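Local coordinates for protein pullulanase (Bacillus acidopullulyticus, PDB 2WAN) that hydrolyses alpha-1,6-glucosidic linkages in pullulan and, probably, the branch points of starch-derived polysaccharides, as a debranching enzyme of the alpha-amylase type, at residues L379-V382 / T387-T390; V392-R397 / D566-Q571; T843-P848 / N867-Y872; Q879-P884 / S915-K920. One frame throughout, in Å; residues are numbered along the deposited sequence.

Interaction 1: L379-V382 / T387-T390; sequences LYQV and TTQT
Gln381 lies against Thr388 on one face of the strand pair, its CG 3.5 Å from the methyl CG2 of Thr388, with the two side chains crossing at a slant. The glutamine's CG stands anti to the backbone N (chi1 -176°) and the chain runs on extended, which carries the aliphatic part past the threonine methyl and leads the amide on to a weak hydrogen bond from NE2 to Gln354. Thr388 offers its methyl to the glutamine, while its OG1 is hydrogen-bonded to Thr383. On the same face Thr390 sits opposite Gln381 in a non-hydrogen-bonded pair, and its CB meets CD1 of Leu379 at 4.1 Å. The segments 379-382 and 387-390 form an antiparallel beta hairpin in the carbohydrate-binding module 48 domain. Val382 and Gln389 make its hydrogen-bonded pair: Val382 N gives a nearly straight bond of 2.8 Å to Gln389 O, while Gln389 N reaches Val382 O at 3.1 Å. Tyr380 O receives a CA-H...O contact from CA of Thr390 at 3.1 Å. The ring of Tyr380 leads away from the hairpin partner, packs on Phe329 and Val331, and hydrogen-bonds through OH to Asp393.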
loop_
_atom_site.group_PDB
_atom_site.type_symbol
_atom_site.label_atom_id
_atom_site.label_comp_id
_atom_site.label_asym_id
_atom_site.label_seq_id
_atom_site.Cartn_x
_atom_site.Cartn_y
_atom_site.Cartn_z
ATOM N N LEU A 379 0.900 -1.019 -30.936
ATOM C CA LEU A 379 0.962 -2.181 -30.056
ATOM C C LEU A 379 2.327 -2.808 -30.218
ATOM O O LEU A 379 2.996 -2.615 -31.262
ATOM C CB LEU A 379 -0.080 -3.224 -30.459
ATOM C CG LEU A 379 -1.552 -2.934 -30.158
ATOM C CD1 LEU A 379 -2.466 -3.934 -30.855
ATOM C CD2 LEU A 379 -1.793 -2.921 -28.636
ATOM N N TYR A 380 2.751 -3.552 -29.192
ATOM C CA TYR A 380 3.889 -4.487 -29.331
ATOM C C TYR A 380 3.390 -5.892 -29.614
ATOM O O TYR A 380 2.437 -6.360 -29.001
ATOM C CB TYR A 380 4.783 -4.500 -28.073
ATOM C CG TYR A 380 5.410 -3.160 -27.744
ATOM C CD1 TYR A 380 6.184 -2.471 -28.691
ATOM C CD2 TYR A 380 5.261 -2.592 -26.473
ATOM C CE1 TYR A 380 6.766 -1.239 -28.386
ATOM C CE2 TYR A 380 5.864 -1.378 -26.153
ATOM C CZ TYR A 380 6.594 -0.698 -27.119
ATOM O OH TYR A 380 7.171 0.508 -26.819
ATOM N N GLN A 381 4.051 -6.562 -30.554
ATOM C CA GLN A 381 3.767 -7.954 -30.840
ATOM C C GLN A 381 4.946 -8.775 -30.318
ATOM O O GLN A 381 6.083 -8.630 -30.780
ATOM C CB GLN A 381 3.535 -8.147 -32.335
ATOM C CG GLN A 381 3.125 -9.584 -32.701
ATOM C CD GLN A 381 2.841 -9.737 -34.184
ATOM O OE1 GLN A 381 1.692 -9.823 -34.596
ATOM N NE2 GLN A 381 3.891 -9.742 -34.988
ATOM N N VAL A 382 4.671 -9.591 -29.306
ATOM C CA VAL A 382 5.729 -10.228 -28.531
ATOM C C VAL A 382 5.632 -11.735 -28.661
ATOM O O VAL A 382 4.595 -12.327 -28.343
ATOM C CB VAL A 382 5.639 -9.853 -27.017
ATOM C CG1 VAL A 382 6.787 -10.474 -26.245
ATOM C CG2 VAL A 382 5.640 -8.327 -26.825
ATOM N N THR A 387 4.534 -18.959 -28.451
ATOM C CA THR A 387 3.320 -18.166 -28.681
ATOM C C THR A 387 3.550 -16.663 -28.932
ATOM O O THR A 387 4.524 -16.080 -28.442
ATOM C CB THR A 387 2.290 -18.379 -27.543
ATOM O OG1 THR A 387 2.581 -17.508 -26.445
ATOM C CG2 THR A 387 2.326 -19.820 -27.060
ATOM N N THR A 388 2.650 -16.053 -29.705
ATOM C CA THR A 388 2.770 -14.630 -30.035
ATOM C C THR A 388 1.484 -13.911 -29.638
ATOM O O THR A 388 0.383 -14.349 -29.978
ATOM C CB THR A 388 3.047 -14.436 -31.539
ATOM O OG1 THR A 388 4.302 -15.043 -31.868
ATOM C CG2 THR A 388 3.122 -12.949 -31.902
ATOM N N GLN A 389 1.623 -12.821 -28.890
ATOM C CA GLN A 389 0.472 -11.997 -28.544
ATOM C C GLN A 389 0.807 -10.529 -28.726
ATOM O O GLN A 389 1.978 -10.171 -28.858
ATOM C CB GLN A 389 0.053 -12.248 -27.091
ATOM C CG GLN A 389 -0.195 -13.729 -26.734
ATOM C CD GLN A 389 -0.715 -13.892 -25.315
ATOM O OE1 GLN A 389 -1.858 -13.539 -25.021
ATOM N NE2 GLN A 389 0.115 -14.435 -24.439
ATOM N N THR A 390 -0.225 -9.681 -28.722
ATOM C CA THR A 390 -0.011 -8.230 -28.778
ATOM C C THR A 390 -0.304 -7.620 -27.410
ATOM O O THR A 390 -1.130 -8.141 -26.646
ATOM C CB THR A 390 -0.883 -7.536 -29.844
ATOM O OG1 THR A 390 -2.256 -7.807 -29.575
ATOM C CG2 THR A 390 -0.543 -8.053 -31.244
#

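Interaction 2: V392-R397 / D566-Q571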
loop_
_atom_site.group_PDB
_atom_site.type_symbol
_atom_site.label_atom_id
_atom_site.label_comp_id
_atom_site.label_asym_id
_atom_site.label_seq_id
_atom_site.Cartn_x
_atom_site.Cartn_y
_atom_site.Cartn_z
ATOM N N VAL A 392 -0.514 -3.616 -25.208
ATOM C CA VAL A 392 -0.380 -2.166 -25.075
ATOM C C VAL A 392 0.869 -1.892 -24.222
ATOM O O VAL A 392 1.122 -2.577 -23.222
ATOM C CB VAL A 392 -1.668 -1.543 -24.450
ATOM C CG1 VAL A 392 -1.493 -0.011 -24.190
ATOM C CG2 VAL A 392 -2.879 -1.802 -25.336
ATOM N N ASP A 393 1.668 -0.918 -24.648
ATOM C CA ASP A 393 2.827 -0.473 -23.899
ATOM C C ASP A 393 2.427 -0.110 -22.454
ATOM O O ASP A 393 1.609 0.784 -22.270
ATOM C CB ASP A 393 3.394 0.765 -24.586
ATOM C CG ASP A 393 4.808 1.100 -24.147
ATOM O OD1 ASP A 393 5.201 0.722 -23.032
ATOM O OD2 ASP A 393 5.550 1.736 -24.953
ATOM N N PRO A 394 3.015 -0.783 -21.435
ATOM C CA PRO A 394 2.725 -0.400 -20.039
ATOM C C PRO A 394 3.059 1.067 -19.744
ATOM O O PRO A 394 2.512 1.650 -18.796
ATOM C CB PRO A 394 3.647 -1.324 -19.229
ATOM C CG PRO A 394 3.752 -2.551 -20.078
ATOM C CD PRO A 394 3.890 -1.974 -21.485
ATOM N N TYR A 395 3.948 1.644 -20.550
ATOM C CA TYR A 395 4.340 3.040 -20.402
ATOM C C TYR A 395 3.549 4.023 -21.280
ATOM O O TYR A 395 3.893 5.198 -21.297
ATOM C CB TYR A 395 5.851 3.204 -20.672
ATOM C CG TYR A 395 6.741 2.794 -19.520
ATOM C CD1 TYR A 395 6.985 1.440 -19.244
ATOM C CD2 TYR A 395 7.334 3.761 -18.688
ATOM C CE1 TYR A 395 7.814 1.045 -18.180
ATOM C CE2 TYR A 395 8.164 3.382 -17.612
ATOM C CZ TYR A 395 8.400 2.014 -17.375
ATOM O OH TYR A 395 9.178 1.621 -16.314
ATOM N N ALA A 396 2.523 3.562 -22.008
ATOM C CA ALA A 396 1.724 4.458 -22.852
ATOM C C ALA A 396 1.117 5.578 -22.003
ATOM O O ALA A 396 0.672 5.324 -20.871
ATOM C CB ALA A 396 0.585 3.678 -23.556
ATOM N N ARG A 397 1.054 6.787 -22.582
ATOM C CA ARG A 397 0.498 7.956 -21.906
ATOM C C ARG A 397 -0.916 8.300 -22.349
ATOM O O ARG A 397 -1.549 9.174 -21.749
ATOM C CB ARG A 397 1.374 9.197 -22.121
ATOM C CG ARG A 397 2.869 9.012 -21.879
ATOM C CD ARG A 397 3.190 8.261 -20.574
ATOM N NE ARG A 397 4.594 8.485 -20.201
ATOM C CZ ARG A 397 5.213 7.860 -19.204
ATOM N NH1 ARG A 397 4.580 6.945 -18.483
ATOM N NH2 ARG A 397 6.474 8.158 -18.917
ATOM N N ASP A 566 1.618 -9.669 -18.442
ATOM C CA ASP A 566 1.779 -11.114 -18.653
ATOM C C ASP A 566 1.990 -11.451 -20.115
ATOM O O ASP A 566 2.599 -12.478 -20.427
ATOM C CB ASP A 566 0.594 -11.922 -18.098
ATOM C CG ASP A 566 0.838 -12.421 -16.672
ATOM O OD1 ASP A 566 1.985 -12.301 -16.182
ATOM O OD2 ASP A 566 -0.127 -12.908 -16.039
ATOM N N LYS A 567 1.505 -10.583 -21.005
ATOM C CA LYS A 567 1.750 -10.780 -22.443
ATOM C C LYS A 567 3.178 -10.384 -22.867
ATOM O O LYS A 567 3.661 -10.816 -23.914
ATOM C CB LYS A 567 0.672 -10.078 -23.293
ATOM C CG LYS A 567 -0.728 -10.696 -23.126
ATOM C CD LYS A 567 -1.793 -10.070 -24.044
ATOM C CE LYS A 567 -2.205 -8.645 -23.663
ATOM N NZ LYS A 567 -3.272 -8.158 -24.607
ATOM N N ILE A 568 3.862 -9.579 -22.059
ATOM C CA ILE A 568 5.207 -9.114 -22.402
ATOM C C ILE A 568 6.287 -9.928 -21.679
ATOM O O ILE A 568 7.253 -10.369 -22.307
ATOM C CB ILE A 568 5.365 -7.582 -22.158
ATOM C CG1 ILE A 568 4.321 -6.821 -22.989
ATOM C CG2 ILE A 568 6.809 -7.098 -22.488
ATOM C CD1 ILE A 568 4.222 -5.336 -22.671
ATOM N N VAL A 569 6.122 -10.120 -20.369
ATOM C CA VAL A 569 7.074 -10.900 -19.565
ATOM C C VAL A 569 6.264 -11.843 -18.658
ATOM O O VAL A 569 5.949 -11.482 -17.510
ATOM C CB VAL A 569 8.012 -10.013 -18.695
ATOM C CG1 VAL A 569 9.208 -10.828 -18.190
ATOM C CG2 VAL A 569 8.531 -8.794 -19.471
ATOM N N PRO A 570 5.905 -13.041 -19.181
ATOM C CA PRO A 570 4.989 -13.961 -18.508
ATOM C C PRO A 570 5.277 -14.161 -17.021
ATOM O O PRO A 570 6.390 -14.550 -16.633
ATOM C CB PRO A 570 5.149 -15.259 -19.320
ATOM C CG PRO A 570 5.366 -14.749 -20.720
ATOM C CD PRO A 570 6.250 -13.528 -20.538
ATOM N N GLN A 571 4.261 -13.839 -16.216
ATOM C CA GLN A 571 4.251 -13.966 -14.739
ATOM C C GLN A 571 5.141 -13.047 -13.915
ATOM O O GLN A 571 4.877 -12.859 -12.729
ATOM C CB GLN A 571 4.523 -15.407 -14.285
ATOM C CG GLN A 571 3.458 -16.412 -14.693
ATOM C CD GLN A 571 3.746 -17.775 -14.088
ATOM O OE1 GLN A 571 4.643 -17.914 -13.250
ATOM N NE2 GLN A 571 3.005 -18.786 -14.522
#
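Pro394 and Ile568 meet where a type I beta turn, Asp393 to Ala396, closed by Ala396 N bonding to Asp393 O at 2.9 Å, faces the last turn of a short helix, after which Val569 leaves helical geometry. The contact joins two domains: the turn belongs to the carbohydrate-binding module 48, the helix to the alpha-amylase catalytic domain. It is small, buried and mainly apolar, with no hydrogen bond between the two segments. Ile568 puts CG1 anti to its carbonyl carbon (chi1 -58°) and continues extended to CD1, and this methyl comes end-on against the CG-CD edge of the proline, 3.6 Å from Pro394 CD and 3.8 Å from Pro394 CG. The same CD1 lies 4.2 Å from the carbonyl oxygen of Val392. Ala391 and Val331 of the module also touch Ile568, which thus projects from the catalytic domain among side chains of its neighbour. A polar link runs beside it, from Lys567 NZ to Thr390 O. Pro394 is the middle residue of an Asx turn: Asp393 OD1 accepts from Tyr395 N at 2.9 Å, the N-H arriving 48° out of the carboxylate plane, while the other oxygen, OD2, is hydrogen-bonded to Tyr378 OH.

Interaction 3: T843-P848 / N867-Y872; sequences TFLESP and NIIVMY
Leu845 and Ile869 cross at about a right angle, CD1 of the leucine set against CD1 of the isoleucine at 3.8 Å and against its CG1 at 3.9 Å. They belong to the all-beta domain of the pullulanase, where strand 852-856 pairs with both 842-844 and 868-873, so that segments 843-848 and 867-872 are neighbours once removed and share no hydrogen bond. Leu845 directs its side chain at the other segment, with CG anti to the carbonyl carbon (chi1 -57°). Ile869 starts off more obliquely, and its CG1 branch, anti to the carbonyl carbon, runs on extended (chi2 170°) to carry the terminal methyl to the leucine. Leu919 and Leu881 also touch Ile869, which places this pair at the border of a larger apolar core. The second meeting repeats the perpendicular arrangement at the other end of the contact. Here Met871 is stretched almost fully, with CG anti to the backbone N (chi1 177°), and its long chain spans the distance to Pro848. Gln879 flanks both residues, touching the methionine and the proline. Across the contact it is the methionine's terminal methyl that arrives: CE lies 4.2 Å from CD of Pro848, at the edge of normal van der Waals range.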
loop_
_atom_site.group_PDB
_atom_site.type_symbol
_atom_site.label_atom_id
_atom_site.label_comp_id
_atom_site.label_asym_id
_atom_site.label_seq_id
_atom_site.Cartn_x
_atom_site.Cartn_y
_atom_site.Cartn_z
ATOM N N THR A 843 0.293 17.957 27.596
ATOM C CA THR A 843 0.070 17.292 28.874
ATOM C C THR A 843 -1.416 16.924 29.004
ATOM O O THR A 843 -2.272 17.772 28.749
ATOM C CB THR A 843 0.496 18.232 30.038
ATOM O OG1 THR A 843 1.860 18.649 29.856
ATOM C CG2 THR A 843 0.348 17.549 31.399
ATOM N N PHE A 844 -1.713 15.698 29.428
ATOM C CA PHE A 844 -3.089 15.348 29.770
ATOM C C PHE A 844 -3.444 15.879 31.159
ATOM O O PHE A 844 -2.617 15.831 32.074
ATOM C CB PHE A 844 -3.294 13.830 29.673
ATOM C CG PHE A 844 -3.292 13.329 28.262
ATOM C CD1 PHE A 844 -4.404 13.539 27.446
ATOM C CD2 PHE A 844 -2.165 12.701 27.731
ATOM C CE1 PHE A 844 -4.417 13.123 26.126
ATOM C CE2 PHE A 844 -2.151 12.261 26.387
ATOM C CZ PHE A 844 -3.282 12.464 25.578
ATOM N N LEU A 845 -4.662 16.403 31.281
ATOM C CA LEU A 845 -5.173 16.968 32.530
ATOM C C LEU A 845 -6.126 15.984 33.184
ATOM O O LEU A 845 -6.897 15.292 32.494
ATOM C CB LEU A 845 -5.902 18.285 32.259
ATOM C CG LEU A 845 -5.138 19.419 31.549
ATOM C CD1 LEU A 845 -6.005 20.662 31.355
ATOM C CD2 LEU A 845 -3.857 19.782 32.315
ATOM N N GLU A 846 -6.114 15.932 34.519
ATOM C CA GLU A 846 -7.066 15.077 35.239
ATOM C C GLU A 846 -8.487 15.504 34.896
ATOM O O GLU A 846 -8.812 16.695 34.927
ATOM C CB GLU A 846 -6.829 15.149 36.762
ATOM C CG GLU A 846 -7.800 14.303 37.594
ATOM C CD GLU A 846 -7.443 12.829 37.647
ATOM O OE1 GLU A 846 -6.291 12.470 37.306
ATOM O OE2 GLU A 846 -8.323 12.029 38.044
ATOM N N SER A 847 -9.317 14.535 34.519
ATOM C CA SER A 847 -10.705 14.838 34.143
ATOM C C SER A 847 -11.627 13.680 34.563
ATOM O O SER A 847 -11.142 12.605 34.928
ATOM C CB SER A 847 -10.793 15.115 32.630
ATOM O OG SER A 847 -10.504 13.943 31.881
ATOM N N PRO A 848 -12.954 13.896 34.513
ATOM C CA PRO A 848 -13.883 12.846 34.952
ATOM C C PRO A 848 -13.816 11.563 34.128
ATOM O O PRO A 848 -13.257 11.531 33.013
ATOM C CB PRO A 848 -15.258 13.509 34.801
ATOM C CG PRO A 848 -14.981 14.962 34.974
ATOM C CD PRO A 848 -13.660 15.165 34.259
ATOM N N ASN A 867 -1.465 28.870 25.864
ATOM C CA ASN A 867 -1.964 27.589 26.309
ATOM C C ASN A 867 -3.309 27.336 25.642
ATOM O O ASN A 867 -4.159 28.249 25.595
ATOM C CB ASN A 867 -2.152 27.601 27.844
ATOM C CG ASN A 867 -0.841 27.734 28.595
ATOM O OD1 ASN A 867 0.180 27.133 28.225
ATOM N ND2 ASN A 867 -0.857 28.531 29.664
ATOM N N ILE A 868 -3.484 26.120 25.127
ATOM C CA ILE A 868 -4.774 25.682 24.606
ATOM C C ILE A 868 -5.230 24.453 25.366
ATOM O O ILE A 868 -4.473 23.494 25.537
ATOM C CB ILE A 868 -4.699 25.341 23.099
ATOM C CG1 ILE A 868 -4.074 26.512 22.318
ATOM C CG2 ILE A 868 -6.110 24.959 22.556
ATOM C CD1 ILE A 868 -3.882 26.253 20.833
ATOM N N ILE A 869 -6.481 24.474 25.833
ATOM C CA ILE A 869 -7.047 23.269 26.448
ATOM C C ILE A 869 -8.148 22.698 25.564
ATOM O O ILE A 869 -8.976 23.439 25.060
ATOM C CB ILE A 869 -7.600 23.518 27.876
ATOM C CG1 ILE A 869 -6.445 23.682 28.851
ATOM C CG2 ILE A 869 -8.537 22.339 28.311
ATOM C CD1 ILE A 869 -6.892 24.163 30.247
ATOM N N VAL A 870 -8.114 21.381 25.348
ATOM C CA VAL A 870 -9.182 20.688 24.624
ATOM C C VAL A 870 -9.717 19.588 25.551
ATOM O O VAL A 870 -8.933 18.874 26.174
ATOM C CB VAL A 870 -8.647 20.005 23.326
ATOM C CG1 VAL A 870 -9.727 19.143 22.638
ATOM C CG2 VAL A 870 -8.095 21.048 22.344
ATOM N N MET A 871 -11.042 19.442 25.626
ATOM C CA MET A 871 -11.650 18.305 26.346
ATOM C C MET A 871 -12.787 17.688 25.540
ATOM O O MET A 871 -13.697 18.408 25.097
ATOM C CB MET A 871 -12.174 18.738 27.726
ATOM C CG MET A 871 -12.878 17.595 28.469
ATOM S SD MET A 871 -13.183 18.087 30.167
ATOM C CE MET A 871 -14.513 16.948 30.589
ATOM N N TYR A 872 -12.722 16.368 25.356
ATOM C CA TYR A 872 -13.785 15.610 24.695
ATOM C C TYR A 872 -14.684 15.030 25.770
ATOM O O TYR A 872 -14.200 14.323 26.660
ATOM C CB TYR A 872 -13.216 14.457 23.860
ATOM C CG TYR A 872 -12.059 14.815 22.952
ATOM C CD1 TYR A 872 -12.167 15.829 22.007
ATOM C CD2 TYR A 872 -10.874 14.097 23.018
ATOM C CE1 TYR A 872 -11.075 16.144 21.156
ATOM C CE2 TYR A 872 -9.790 14.404 22.193
ATOM C CZ TYR A 872 -9.904 15.426 21.274
ATOM O OH TYR A 872 -8.829 15.705 20.463
#

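Interaction 4: Q879-P884 / S915-K920; sequences QTLNLP and STLILK
Leu883 and Leu919 reach toward each other tip to tip, and the approach is tight: CD2 of Leu883 stands 3.3 Å from CD1 of Leu919, shorter than the usual van der Waals separation of two methyl groups. In both residues CG is anti to the carbonyl carbon (chi1 -61° for Leu883, -49° for Leu919), which sends each terminal branch straight into the interval between the chains. Trp888 touches both leucines and Ile890 touches Leu919, though Leu883 remains partly exposed. The neighbouring pair is looser, although both its leucines are buried. Leu881 and Leu917 also point at one another, but their nearest methyls, CD2 of Leu881 and CD2 of Leu917, are 4.3 Å apart. Both put CG anti to the backbone N, unlike the tight pair. With CA atoms of Leu881 and Leu917 9.8 Å apart and no hydrogen bond between the segments, this is face-to-face packing of two sheets: strand 879-882 pairs with 908-911 in a small antiparallel sheet, and strand 915-920 lies in the main antiparallel sheet of the C-terminal beta domain. Val909 and Val911 of the small sheet fill in beside Leu917, and Met871 of the main sheet beside Leu881. The alternation of the strand directs Thr880 and Asn882 to the opposite side, where they are exposed to solvent, whereas Thr916 and Ile918, turned away on the other strand, remain buried, Ile918 against Val891.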
loop_
_atom_site.group_PDB
_atom_site.type_symbol
_atom_site.label_atom_id
_atom_site.label_comp_id
_atom_site.label_asym_id
_atom_site.label_seq_id
_atom_site.Cartn_x
_atom_site.Cartn_y
_atom_site.Cartn_z
ATOM N N GLN A 879 -20.039 17.591 32.137
ATOM C CA GLN A 879 -18.932 17.184 32.974
ATOM C C GLN A 879 -18.082 18.408 33.273
ATOM O O GLN A 879 -18.012 19.329 32.468
ATOM C CB GLN A 879 -18.087 16.131 32.270
ATOM C CG GLN A 879 -18.852 14.869 31.876
ATOM C CD GLN A 879 -19.221 14.019 33.072
ATOM O OE1 GLN A 879 -18.407 13.801 33.967
ATOM N NE2 GLN A 879 -20.442 13.504 33.079
ATOM N N THR A 880 -17.437 18.419 34.430
ATOM C CA THR A 880 -16.657 19.582 34.820
ATOM C C THR A 880 -15.162 19.307 34.759
ATOM O O THR A 880 -14.718 18.185 34.966
ATOM C CB THR A 880 -17.043 20.076 36.229
ATOM O OG1 THR A 880 -16.748 19.048 37.183
ATOM C CG2 THR A 880 -18.531 20.393 36.283
ATOM N N LEU A 881 -14.405 20.355 34.446
ATOM C CA LEU A 881 -12.961 20.270 34.360
ATOM C C LEU A 881 -12.309 21.298 35.284
ATOM O O LEU A 881 -12.626 22.475 35.210
ATOM C CB LEU A 881 -12.516 20.546 32.911
ATOM C CG LEU A 881 -11.001 20.573 32.707
ATOM C CD1 LEU A 881 -10.411 19.181 32.877
ATOM C CD2 LEU A 881 -10.685 21.086 31.316
ATOM N N ASN A 882 -11.382 20.839 36.121
ATOM C CA ASN A 882 -10.569 21.736 36.935
ATOM C C ASN A 882 -9.502 22.366 36.076
ATOM O O ASN A 882 -8.843 21.664 35.313
ATOM C CB ASN A 882 -9.959 20.963 38.090
ATOM C CG ASN A 882 -11.012 20.591 39.126
ATOM O OD1 ASN A 882 -11.794 21.440 39.528
ATOM N ND2 ASN A 882 -11.063 19.325 39.514
ATOM N N LEU A 883 -9.343 23.680 36.190
ATOM C CA LEU A 883 -8.426 24.389 35.296
ATOM C C LEU A 883 -7.109 24.764 35.979
ATOM O O LEU A 883 -7.082 24.995 37.198
ATOM C CB LEU A 883 -9.097 25.633 34.715
ATOM C CG LEU A 883 -10.358 25.422 33.878
ATOM C CD1 LEU A 883 -11.033 26.767 33.617
ATOM C CD2 LEU A 883 -9.984 24.724 32.565
ATOM N N PRO A 884 -6.005 24.818 35.198
ATOM C CA PRO A 884 -4.787 25.447 35.720
ATOM C C PRO A 884 -5.034 26.918 36.040
ATOM O O PRO A 884 -6.048 27.497 35.613
ATOM C CB PRO A 884 -3.788 25.323 34.563
ATOM C CG PRO A 884 -4.346 24.201 33.682
ATOM C CD PRO A 884 -5.841 24.372 33.802
ATOM N N SER A 915 -19.869 16.708 23.557
ATOM C CA SER A 915 -19.272 17.874 22.915
ATOM C C SER A 915 -17.786 17.987 23.196
ATOM O O SER A 915 -17.207 17.217 23.983
ATOM C CB SER A 915 -19.974 19.152 23.402
ATOM O OG SER A 915 -19.541 19.482 24.712
ATOM N N THR A 916 -17.176 18.959 22.525
ATOM C CA THR A 916 -15.762 19.273 22.717
ATOM C C THR A 916 -15.639 20.691 23.244
ATOM O O THR A 916 -16.259 21.624 22.712
ATOM C CB THR A 916 -14.974 19.118 21.379
ATOM O OG1 THR A 916 -15.078 17.766 20.932
ATOM C CG2 THR A 916 -13.472 19.478 21.584
ATOM N N LEU A 917 -14.872 20.843 24.321
ATOM C CA LEU A 917 -14.580 22.156 24.915
ATOM C C LEU A 917 -13.213 22.587 24.415
ATOM O O LEU A 917 -12.292 21.772 24.385
ATOM C CB LEU A 917 -14.525 22.045 26.452
ATOM C CG LEU A 917 -14.055 23.295 27.218
ATOM C CD1 LEU A 917 -15.205 24.293 27.365
ATOM C CD2 LEU A 917 -13.460 22.915 28.580
ATOM N N ILE A 918 -13.079 23.852 24.013
ATOM C CA ILE A 918 -11.772 24.432 23.728
ATOM C C ILE A 918 -11.621 25.755 24.461
ATOM O O ILE A 918 -12.501 26.617 24.403
ATOM C CB ILE A 918 -11.540 24.650 22.216
ATOM C CG1 ILE A 918 -11.862 23.352 21.465
ATOM C CG2 ILE A 918 -10.037 25.074 21.972
ATOM C CD1 ILE A 918 -11.794 23.447 19.970
ATOM N N LEU A 919 -10.517 25.883 25.187
ATOM C CA LEU A 919 -10.179 27.113 25.898
ATOM C C LEU A 919 -8.800 27.557 25.505
ATOM O O LEU A 919 -7.997 26.745 25.062
ATOM C CB LEU A 919 -10.087 26.852 27.396
ATOM C CG LEU A 919 -11.217 26.100 28.074
ATOM C CD1 LEU A 919 -10.715 25.651 29.437
ATOM C CD2 LEU A 919 -12.429 26.984 28.206
ATOM N N LYS A 920 -8.514 28.839 25.707
ATOM C CA LYS A 920 -7.147 29.331 25.521
ATOM C C LYS A 920 -6.795 30.407 26.533
ATOM O O LYS A 920 -7.669 31.063 27.110
ATOM C CB LYS A 920 -6.896 29.820 24.077
ATOM C CG LYS A 920 -7.732 31.033 23.636
ATOM C CD LYS A 920 -7.003 32.319 23.997
ATOM C CE LYS A 920 -7.719 33.552 23.472
ATOM N NZ LYS A 920 -6.901 34.758 23.810
#

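Overall arrangement
The four contacts come in series along the chain and fall into two groups on opposite sides of its centre. Interactions 1 and 2, with centres about 10 Å apart, follow directly: interaction 1 lies within the carbohydrate-binding module 48, and its hairpin runs into the turn by which interaction 2 joins the module to the catalytic domain. The eight-stranded parallel barrel of that domain is built from strands between 435 and 777, on both sides of 566-571 in sequence and all before 843. Interactions 3 and 4, centres about 6 Å apart, lie in the C-terminal beta domain, where strands 868-873 and 915-920 are neighbours in one sheet. The nearest atoms of interactions 2 and 3 are about 42 Å apart.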